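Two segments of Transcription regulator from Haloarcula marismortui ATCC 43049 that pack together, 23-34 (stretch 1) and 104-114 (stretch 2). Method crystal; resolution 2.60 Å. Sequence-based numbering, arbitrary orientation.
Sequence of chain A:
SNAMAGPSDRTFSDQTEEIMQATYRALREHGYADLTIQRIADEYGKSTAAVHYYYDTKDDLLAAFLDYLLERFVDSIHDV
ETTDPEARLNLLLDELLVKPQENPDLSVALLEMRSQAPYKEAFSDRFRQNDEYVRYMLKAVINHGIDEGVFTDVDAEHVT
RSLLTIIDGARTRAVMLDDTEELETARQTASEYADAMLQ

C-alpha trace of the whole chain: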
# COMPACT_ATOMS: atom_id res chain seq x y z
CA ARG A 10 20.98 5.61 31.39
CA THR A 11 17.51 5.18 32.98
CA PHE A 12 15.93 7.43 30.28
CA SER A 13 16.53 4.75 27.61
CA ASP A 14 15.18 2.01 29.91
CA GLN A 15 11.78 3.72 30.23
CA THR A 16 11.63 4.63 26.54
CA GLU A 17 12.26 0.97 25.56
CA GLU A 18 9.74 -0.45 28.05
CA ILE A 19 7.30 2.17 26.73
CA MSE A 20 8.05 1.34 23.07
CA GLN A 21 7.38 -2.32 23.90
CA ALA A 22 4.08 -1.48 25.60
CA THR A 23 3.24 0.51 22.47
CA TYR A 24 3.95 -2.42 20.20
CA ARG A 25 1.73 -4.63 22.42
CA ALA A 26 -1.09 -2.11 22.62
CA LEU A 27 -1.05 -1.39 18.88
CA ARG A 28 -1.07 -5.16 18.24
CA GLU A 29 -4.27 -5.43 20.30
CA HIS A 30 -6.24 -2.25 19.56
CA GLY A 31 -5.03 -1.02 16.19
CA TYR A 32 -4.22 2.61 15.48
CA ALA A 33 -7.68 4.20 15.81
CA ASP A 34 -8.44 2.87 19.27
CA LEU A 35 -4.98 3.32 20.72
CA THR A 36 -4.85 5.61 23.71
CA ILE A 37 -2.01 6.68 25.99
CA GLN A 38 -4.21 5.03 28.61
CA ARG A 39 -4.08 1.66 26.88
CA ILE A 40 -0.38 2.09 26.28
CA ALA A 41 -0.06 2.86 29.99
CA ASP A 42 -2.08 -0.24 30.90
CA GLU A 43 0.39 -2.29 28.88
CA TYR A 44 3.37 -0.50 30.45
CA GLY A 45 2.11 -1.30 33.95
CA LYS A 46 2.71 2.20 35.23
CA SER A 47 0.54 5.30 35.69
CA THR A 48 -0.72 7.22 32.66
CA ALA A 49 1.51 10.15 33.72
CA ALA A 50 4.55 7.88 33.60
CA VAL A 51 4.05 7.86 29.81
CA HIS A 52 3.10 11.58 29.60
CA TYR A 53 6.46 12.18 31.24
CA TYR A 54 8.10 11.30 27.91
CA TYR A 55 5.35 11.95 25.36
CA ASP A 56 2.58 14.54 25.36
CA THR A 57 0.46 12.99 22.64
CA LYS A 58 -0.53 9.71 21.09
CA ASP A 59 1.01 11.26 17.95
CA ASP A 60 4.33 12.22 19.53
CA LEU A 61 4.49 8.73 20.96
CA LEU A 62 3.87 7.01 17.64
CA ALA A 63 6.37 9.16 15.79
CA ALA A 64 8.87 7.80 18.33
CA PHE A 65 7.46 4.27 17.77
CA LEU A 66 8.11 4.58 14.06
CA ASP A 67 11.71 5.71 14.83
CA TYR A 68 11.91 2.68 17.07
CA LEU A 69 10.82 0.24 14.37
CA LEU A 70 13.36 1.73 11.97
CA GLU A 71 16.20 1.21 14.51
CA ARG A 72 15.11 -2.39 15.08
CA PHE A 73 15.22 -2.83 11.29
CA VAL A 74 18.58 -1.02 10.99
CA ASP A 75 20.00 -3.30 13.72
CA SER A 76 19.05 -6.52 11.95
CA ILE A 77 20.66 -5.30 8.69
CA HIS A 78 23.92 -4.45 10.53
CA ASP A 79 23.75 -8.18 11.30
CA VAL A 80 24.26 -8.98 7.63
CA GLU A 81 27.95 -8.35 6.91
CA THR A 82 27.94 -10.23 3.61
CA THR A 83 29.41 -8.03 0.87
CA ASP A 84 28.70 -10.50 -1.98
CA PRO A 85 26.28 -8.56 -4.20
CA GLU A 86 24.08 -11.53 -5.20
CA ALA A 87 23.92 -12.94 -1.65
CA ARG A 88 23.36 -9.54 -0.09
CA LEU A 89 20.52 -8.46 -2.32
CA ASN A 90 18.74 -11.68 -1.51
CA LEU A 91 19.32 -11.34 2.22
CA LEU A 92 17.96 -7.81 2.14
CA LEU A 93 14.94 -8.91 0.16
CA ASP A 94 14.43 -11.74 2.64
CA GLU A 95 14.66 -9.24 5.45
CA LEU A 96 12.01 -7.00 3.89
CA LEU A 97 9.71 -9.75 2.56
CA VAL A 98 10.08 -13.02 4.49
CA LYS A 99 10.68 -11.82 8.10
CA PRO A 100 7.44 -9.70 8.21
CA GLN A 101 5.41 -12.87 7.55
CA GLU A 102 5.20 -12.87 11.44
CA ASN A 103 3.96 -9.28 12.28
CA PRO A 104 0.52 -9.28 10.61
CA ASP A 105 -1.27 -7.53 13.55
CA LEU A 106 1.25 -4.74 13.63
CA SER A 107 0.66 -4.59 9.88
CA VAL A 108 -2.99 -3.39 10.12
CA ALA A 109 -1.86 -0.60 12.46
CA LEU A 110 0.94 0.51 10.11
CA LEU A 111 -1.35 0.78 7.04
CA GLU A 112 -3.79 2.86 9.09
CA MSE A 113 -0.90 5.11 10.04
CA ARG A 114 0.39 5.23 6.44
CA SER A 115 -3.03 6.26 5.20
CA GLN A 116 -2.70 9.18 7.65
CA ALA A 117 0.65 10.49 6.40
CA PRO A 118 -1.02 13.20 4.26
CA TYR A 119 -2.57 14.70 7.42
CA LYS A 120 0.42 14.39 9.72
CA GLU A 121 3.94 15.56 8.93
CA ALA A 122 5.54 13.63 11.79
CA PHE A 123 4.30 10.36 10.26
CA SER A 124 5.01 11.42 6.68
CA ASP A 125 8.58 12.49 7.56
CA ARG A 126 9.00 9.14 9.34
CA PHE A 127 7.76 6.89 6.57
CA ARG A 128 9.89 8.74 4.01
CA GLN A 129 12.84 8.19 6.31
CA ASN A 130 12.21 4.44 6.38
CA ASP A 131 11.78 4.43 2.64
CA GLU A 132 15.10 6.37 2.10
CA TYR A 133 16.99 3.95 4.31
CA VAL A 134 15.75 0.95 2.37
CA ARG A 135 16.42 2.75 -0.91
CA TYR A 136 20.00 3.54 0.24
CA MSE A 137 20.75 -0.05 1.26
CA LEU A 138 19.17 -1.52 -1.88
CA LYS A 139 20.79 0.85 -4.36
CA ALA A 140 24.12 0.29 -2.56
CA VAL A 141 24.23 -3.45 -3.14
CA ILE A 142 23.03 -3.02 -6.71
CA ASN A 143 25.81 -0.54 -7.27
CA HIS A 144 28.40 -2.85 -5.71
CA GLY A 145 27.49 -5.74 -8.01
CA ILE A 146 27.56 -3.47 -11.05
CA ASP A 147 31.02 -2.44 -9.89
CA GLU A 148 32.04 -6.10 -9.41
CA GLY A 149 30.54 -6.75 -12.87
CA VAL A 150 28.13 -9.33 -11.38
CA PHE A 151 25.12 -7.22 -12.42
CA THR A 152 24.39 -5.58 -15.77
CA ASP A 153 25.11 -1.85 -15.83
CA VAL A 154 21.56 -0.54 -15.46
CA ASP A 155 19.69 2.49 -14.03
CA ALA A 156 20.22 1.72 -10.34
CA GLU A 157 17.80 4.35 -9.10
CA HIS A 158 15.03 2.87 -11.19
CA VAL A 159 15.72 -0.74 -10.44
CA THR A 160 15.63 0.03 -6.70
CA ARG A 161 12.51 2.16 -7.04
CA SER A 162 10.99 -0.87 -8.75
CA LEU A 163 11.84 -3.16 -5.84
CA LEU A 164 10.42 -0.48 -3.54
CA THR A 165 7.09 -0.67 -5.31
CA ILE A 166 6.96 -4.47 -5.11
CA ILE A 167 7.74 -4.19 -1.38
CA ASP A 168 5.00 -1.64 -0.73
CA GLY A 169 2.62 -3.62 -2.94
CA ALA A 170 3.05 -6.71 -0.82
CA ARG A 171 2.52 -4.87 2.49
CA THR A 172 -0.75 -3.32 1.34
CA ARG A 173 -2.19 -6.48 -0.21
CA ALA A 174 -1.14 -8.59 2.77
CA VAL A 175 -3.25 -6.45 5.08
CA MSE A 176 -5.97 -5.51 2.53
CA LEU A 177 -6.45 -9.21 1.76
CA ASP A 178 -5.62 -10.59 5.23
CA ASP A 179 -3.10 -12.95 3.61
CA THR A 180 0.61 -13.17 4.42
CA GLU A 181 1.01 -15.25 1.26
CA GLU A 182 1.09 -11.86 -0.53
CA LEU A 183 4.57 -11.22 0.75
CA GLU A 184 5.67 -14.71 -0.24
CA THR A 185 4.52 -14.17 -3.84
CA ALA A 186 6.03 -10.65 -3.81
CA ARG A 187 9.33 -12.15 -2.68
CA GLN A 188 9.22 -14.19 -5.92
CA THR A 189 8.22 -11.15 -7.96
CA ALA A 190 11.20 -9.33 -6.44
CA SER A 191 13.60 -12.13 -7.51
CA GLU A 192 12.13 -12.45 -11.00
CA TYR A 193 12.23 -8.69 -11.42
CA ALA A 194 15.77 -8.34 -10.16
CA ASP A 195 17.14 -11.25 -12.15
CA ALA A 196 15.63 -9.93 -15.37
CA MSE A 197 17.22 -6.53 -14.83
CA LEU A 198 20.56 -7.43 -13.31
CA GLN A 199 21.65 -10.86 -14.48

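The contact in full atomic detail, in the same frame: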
# COMPACT_ATOMS: atom_id res chain seq x y z
N THR A 23 3.85 -0.03 23.68
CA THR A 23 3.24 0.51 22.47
C THR A 23 3.01 -0.58 21.44
O THR A 23 1.86 -0.83 21.03
CB THR A 23 4.09 1.62 21.88
OG1 THR A 23 4.52 2.45 22.95
CG2 THR A 23 3.28 2.46 20.91
N TYR A 24 4.08 -1.27 21.05
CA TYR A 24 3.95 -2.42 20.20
C TYR A 24 2.77 -3.28 20.66
O TYR A 24 1.87 -3.54 19.86
CB TYR A 24 5.22 -3.24 20.19
CG TYR A 24 5.08 -4.54 19.45
CD1 TYR A 24 5.49 -4.66 18.14
CD2 TYR A 24 4.54 -5.66 20.09
CE1 TYR A 24 5.36 -5.89 17.45
CE2 TYR A 24 4.40 -6.88 19.42
CZ TYR A 24 4.80 -6.98 18.10
OH TYR A 24 4.65 -8.19 17.45
N ARG A 25 2.75 -3.69 21.93
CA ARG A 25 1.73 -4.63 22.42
C ARG A 25 0.33 -4.06 22.31
O ARG A 25 -0.61 -4.77 21.97
CB ARG A 25 1.99 -5.09 23.85
CG ARG A 25 3.09 -6.15 23.99
CD ARG A 25 3.06 -6.78 25.37
NE ARG A 25 3.30 -5.83 26.46
CZ ARG A 25 4.49 -5.33 26.80
NH1 ARG A 25 5.59 -5.69 26.15
NH2 ARG A 25 4.58 -4.47 27.81
N ALA A 26 0.21 -2.76 22.55
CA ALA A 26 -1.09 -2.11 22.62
C ALA A 26 -1.64 -1.87 21.22
O ALA A 26 -2.84 -2.15 20.95
CB ALA A 26 -0.96 -0.81 23.38
N LEU A 27 -0.76 -1.42 20.32
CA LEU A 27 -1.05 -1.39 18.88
C LEU A 27 -1.43 -2.77 18.32
O LEU A 27 -2.40 -2.85 17.58
CB LEU A 27 0.15 -0.88 18.09
CG LEU A 27 0.24 0.59 17.72
CD1 LEU A 27 1.37 0.69 16.74
CD2 LEU A 27 -1.03 1.13 17.10
N ARG A 28 -0.70 -3.83 18.67
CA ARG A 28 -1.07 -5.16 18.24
C ARG A 28 -2.52 -5.47 18.65
O ARG A 28 -3.28 -5.99 17.86
CB ARG A 28 -0.11 -6.24 18.74
CG ARG A 28 -0.60 -7.64 18.45
CD ARG A 28 0.20 -8.79 19.13
NE ARG A 28 -0.03 -10.08 18.46
CZ ARG A 28 0.77 -11.16 18.55
NH1 ARG A 28 1.87 -11.14 19.31
NH2 ARG A 28 0.46 -12.27 17.89
N GLU A 29 -2.91 -5.11 19.86
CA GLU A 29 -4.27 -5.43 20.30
C GLU A 29 -5.36 -4.53 19.74
O GLU A 29 -6.38 -5.03 19.29
CB GLU A 29 -4.39 -5.41 21.81
CG GLU A 29 -5.46 -6.35 22.26
CD GLU A 29 -6.19 -5.85 23.48
OE1 GLU A 29 -7.21 -6.49 23.85
OE2 GLU A 29 -5.75 -4.83 24.05
N HIS A 30 -5.16 -3.21 19.80
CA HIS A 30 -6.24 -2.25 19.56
C HIS A 30 -6.27 -1.60 18.20
O HIS A 30 -7.28 -0.97 17.85
CB HIS A 30 -6.19 -1.14 20.58
CG HIS A 30 -6.34 -1.61 21.98
ND1 HIS A 30 -7.51 -2.17 22.46
CD2 HIS A 30 -5.48 -1.59 23.03
CE1 HIS A 30 -7.36 -2.47 23.73
NE2 HIS A 30 -6.13 -2.14 24.10
N GLY A 31 -5.18 -1.72 17.45
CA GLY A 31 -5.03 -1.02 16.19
C GLY A 31 -4.71 0.44 16.42
O GLY A 31 -4.65 0.91 17.57
N TYR A 32 -4.51 1.19 15.34
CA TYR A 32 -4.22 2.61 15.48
C TYR A 32 -5.40 3.39 16.06
O TYR A 32 -5.25 4.05 17.07
CB TYR A 32 -3.75 3.24 14.16
CG TYR A 32 -3.65 4.74 14.29
CD1 TYR A 32 -2.59 5.33 14.98
CD2 TYR A 32 -4.65 5.58 13.79
CE1 TYR A 32 -2.52 6.71 15.15
CE2 TYR A 32 -4.58 6.95 13.96
CZ TYR A 32 -3.52 7.51 14.64
OH TYR A 32 -3.45 8.87 14.80
N ALA A 33 -6.56 3.33 15.44
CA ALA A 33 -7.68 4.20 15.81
C ALA A 33 -8.04 4.19 17.32
O ALA A 33 -8.40 5.20 17.90
CB ALA A 33 -8.90 3.87 14.97
N ASP A 34 -7.93 3.02 17.93
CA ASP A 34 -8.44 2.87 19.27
C ASP A 34 -7.31 2.86 20.26
O ASP A 34 -7.51 2.53 21.42
CB ASP A 34 -9.24 1.58 19.38
CG ASP A 34 -10.64 1.73 18.83
OD1 ASP A 34 -11.20 2.83 18.96
OD2 ASP A 34 -11.18 0.75 18.27
N PRO A 104 1.74 -9.72 11.27
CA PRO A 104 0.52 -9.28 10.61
C PRO A 104 -0.39 -8.32 11.41
O PRO A 104 -1.13 -7.53 10.80
CB PRO A 104 -0.22 -10.59 10.33
CG PRO A 104 0.84 -11.63 10.31
CD PRO A 104 1.86 -11.19 11.30
N ASP A 105 -0.36 -8.38 12.74
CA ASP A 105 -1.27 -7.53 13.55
C ASP A 105 -0.72 -6.11 13.70
O ASP A 105 -1.48 -5.12 13.65
CB ASP A 105 -1.62 -8.17 14.90
CG ASP A 105 -2.86 -9.07 14.82
OD1 ASP A 105 -3.70 -8.87 13.90
OD2 ASP A 105 -3.00 -9.98 15.68
N LEU A 106 0.61 -6.02 13.84
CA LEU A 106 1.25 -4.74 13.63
C LEU A 106 0.97 -4.16 12.23
O LEU A 106 0.83 -2.96 12.05
CB LEU A 106 2.74 -4.85 13.87
CG LEU A 106 3.26 -3.50 14.35
CD1 LEU A 106 2.45 -3.04 15.55
CD2 LEU A 106 4.72 -3.58 14.68
N SER A 107 0.86 -5.03 11.25
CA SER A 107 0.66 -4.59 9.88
C SER A 107 -0.61 -3.77 9.60
O SER A 107 -0.53 -2.76 8.90
CB SER A 107 0.81 -5.76 8.93
OG SER A 107 2.20 -6.07 8.88
N VAL A 108 -1.75 -4.18 10.17
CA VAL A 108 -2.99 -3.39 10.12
C VAL A 108 -2.75 -1.98 10.65
O VAL A 108 -3.05 -0.99 9.98
CB VAL A 108 -4.11 -4.06 10.95
CG1 VAL A 108 -5.30 -3.12 11.16
CG2 VAL A 108 -4.53 -5.41 10.33
N ALA A 109 -2.17 -1.89 11.84
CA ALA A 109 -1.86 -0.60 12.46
C ALA A 109 -1.02 0.31 11.58
O ALA A 109 -1.33 1.49 11.44
CB ALA A 109 -1.18 -0.79 13.79
N LEU A 110 0.03 -0.26 10.97
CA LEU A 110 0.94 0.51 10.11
C LEU A 110 0.31 1.04 8.80
O LEU A 110 0.67 2.12 8.34
CB LEU A 110 2.22 -0.28 9.83
CG LEU A 110 3.18 -0.64 10.98
CD1 LEU A 110 4.22 -1.60 10.43
CD2 LEU A 110 3.87 0.55 11.54
N LEU A 111 -0.63 0.30 8.22
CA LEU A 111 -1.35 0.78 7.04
C LEU A 111 -2.29 1.92 7.44
O LEU A 111 -2.43 2.89 6.70
CB LEU A 111 -2.17 -0.34 6.42
CG LEU A 111 -2.41 -0.49 4.90
CD1 LEU A 111 -3.83 -1.04 4.64
CD2 LEU A 111 -2.15 0.74 4.03
N GLU A 112 -2.92 1.80 8.60
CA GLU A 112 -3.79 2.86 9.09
C GLU A 112 -2.95 4.11 9.22
O GLU A 112 -3.36 5.19 8.77
CB GLU A 112 -4.39 2.52 10.46
CG GLU A 112 -5.35 1.36 10.51
CD GLU A 112 -5.87 1.11 11.92
OE1 GLU A 112 -5.47 0.08 12.52
OE2 GLU A 112 -6.66 1.94 12.45
N MSE A 113 -1.78 3.97 9.81
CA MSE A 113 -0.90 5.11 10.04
C MSE A 113 -0.33 5.67 8.74
O MSE A 113 -0.16 6.89 8.63
CB MSE A 113 0.23 4.73 10.99
CG MSE A 113 -0.22 4.54 12.40
SE MSE A 113 1.26 4.05 13.54
CE MSE A 113 2.29 3.08 12.21
N ARG A 114 -0.07 4.80 7.76
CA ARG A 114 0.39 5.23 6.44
C ARG A 114 -0.67 6.02 5.72
O ARG A 114 -0.37 7.02 5.07
CB ARG A 114 0.80 4.06 5.57
CG ARG A 114 2.20 3.57 5.81
CD ARG A 114 2.58 2.50 4.79
NE ARG A 114 3.72 1.69 5.24
CZ ARG A 114 3.59 0.53 5.89
NH1 ARG A 114 2.37 0.06 6.18
NH2 ARG A 114 4.68 -0.14 6.26

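Two helices of one chain cross almost at right angles: helix 23-30, which enters from earlier in the chain, and helix 104-114, which runs on beyond the stretch, have N-to-C directions 85° apart and axes that approach to 8.0 Å. The two backbones come near each other at R28 and L106 (CA to CA 5.2 Å) and again at G31 and A109 (CA to CA 4.9 Å), the second pair lying just where the first helix has ended. Together the stretches bury 527 Å² of surface.

Within helix 23-30 the backbone amides of L27, R28, E29 and H30 are satisfied by the carbonyls of T23, Y24, R25 and A26, and the series closes with G31 N to L27 O at 3.0 Å. G31 then leaves helical geometry with phi 77°, a value that by itself favours glycine, and the chain turns so that the next two amides, Y32 N and A33 N, face the second helix rather than a carbonyl of their own. E112 supplies what they lack. Its carboxylate accepts from both: Y32 N donates to E112 OE1 (3.2 Å, 158° at the hydrogen) and A33 N to E112 OE2 (3.3 Å, 155°), so one side chain satisfies two consecutive amides, one oxygen each. E112 OE1 also has a hydrogen-bonding partner elsewhere in the structure, as does Y32 OH. The fit leaves little room at G31: an ideal CB there would lie 3.2 Å from E112 OE1, a tight approach. In the second helix, the E112 amide is itself satisfied by V108 O (N to O 3.1 Å), and A109 O, which faces Y32 CB at 4.0 Å, already accepts from M113 N at 3.0 Å.

Most of the remaining side-chain contacts are apolar. L27 points toward the second helix and meets two of its residues, with L27 CD2 3.8 Å from A109 CB and L27 CB 4.1 Å from L106 CD1. L106 sets off sideways, but its end comes nearer, and L106 CD2 packs obliquely against the Y24 ring, 3.7 Å from Y24 CE1. Beyond A109, Y32 also points toward the second helix and lays its ring obliquely against selenomethionine M113, with Y32 CD1 3.6 Å from M113 CG. M113 SE lies 5.4 Å from the centroid of the Y32 ring, 55° off its normal, an oblique sulfur-aromatic type of contact with selenium in place of sulfur. E112 OE2 sits at the edge of the same ring, near its plane.

At the exposed margin, R28 and D105 meet through their aliphatic parts, R28 CG to D105 CB at 3.7 Å. Their charges are opposite, and D105 OD2 lies at the guanidinium edge, but 4.1 Å from R28 NE is beyond a salt bridge, so the attraction is at most long-range. Both hydrogen bonds that join the stretches end on E112.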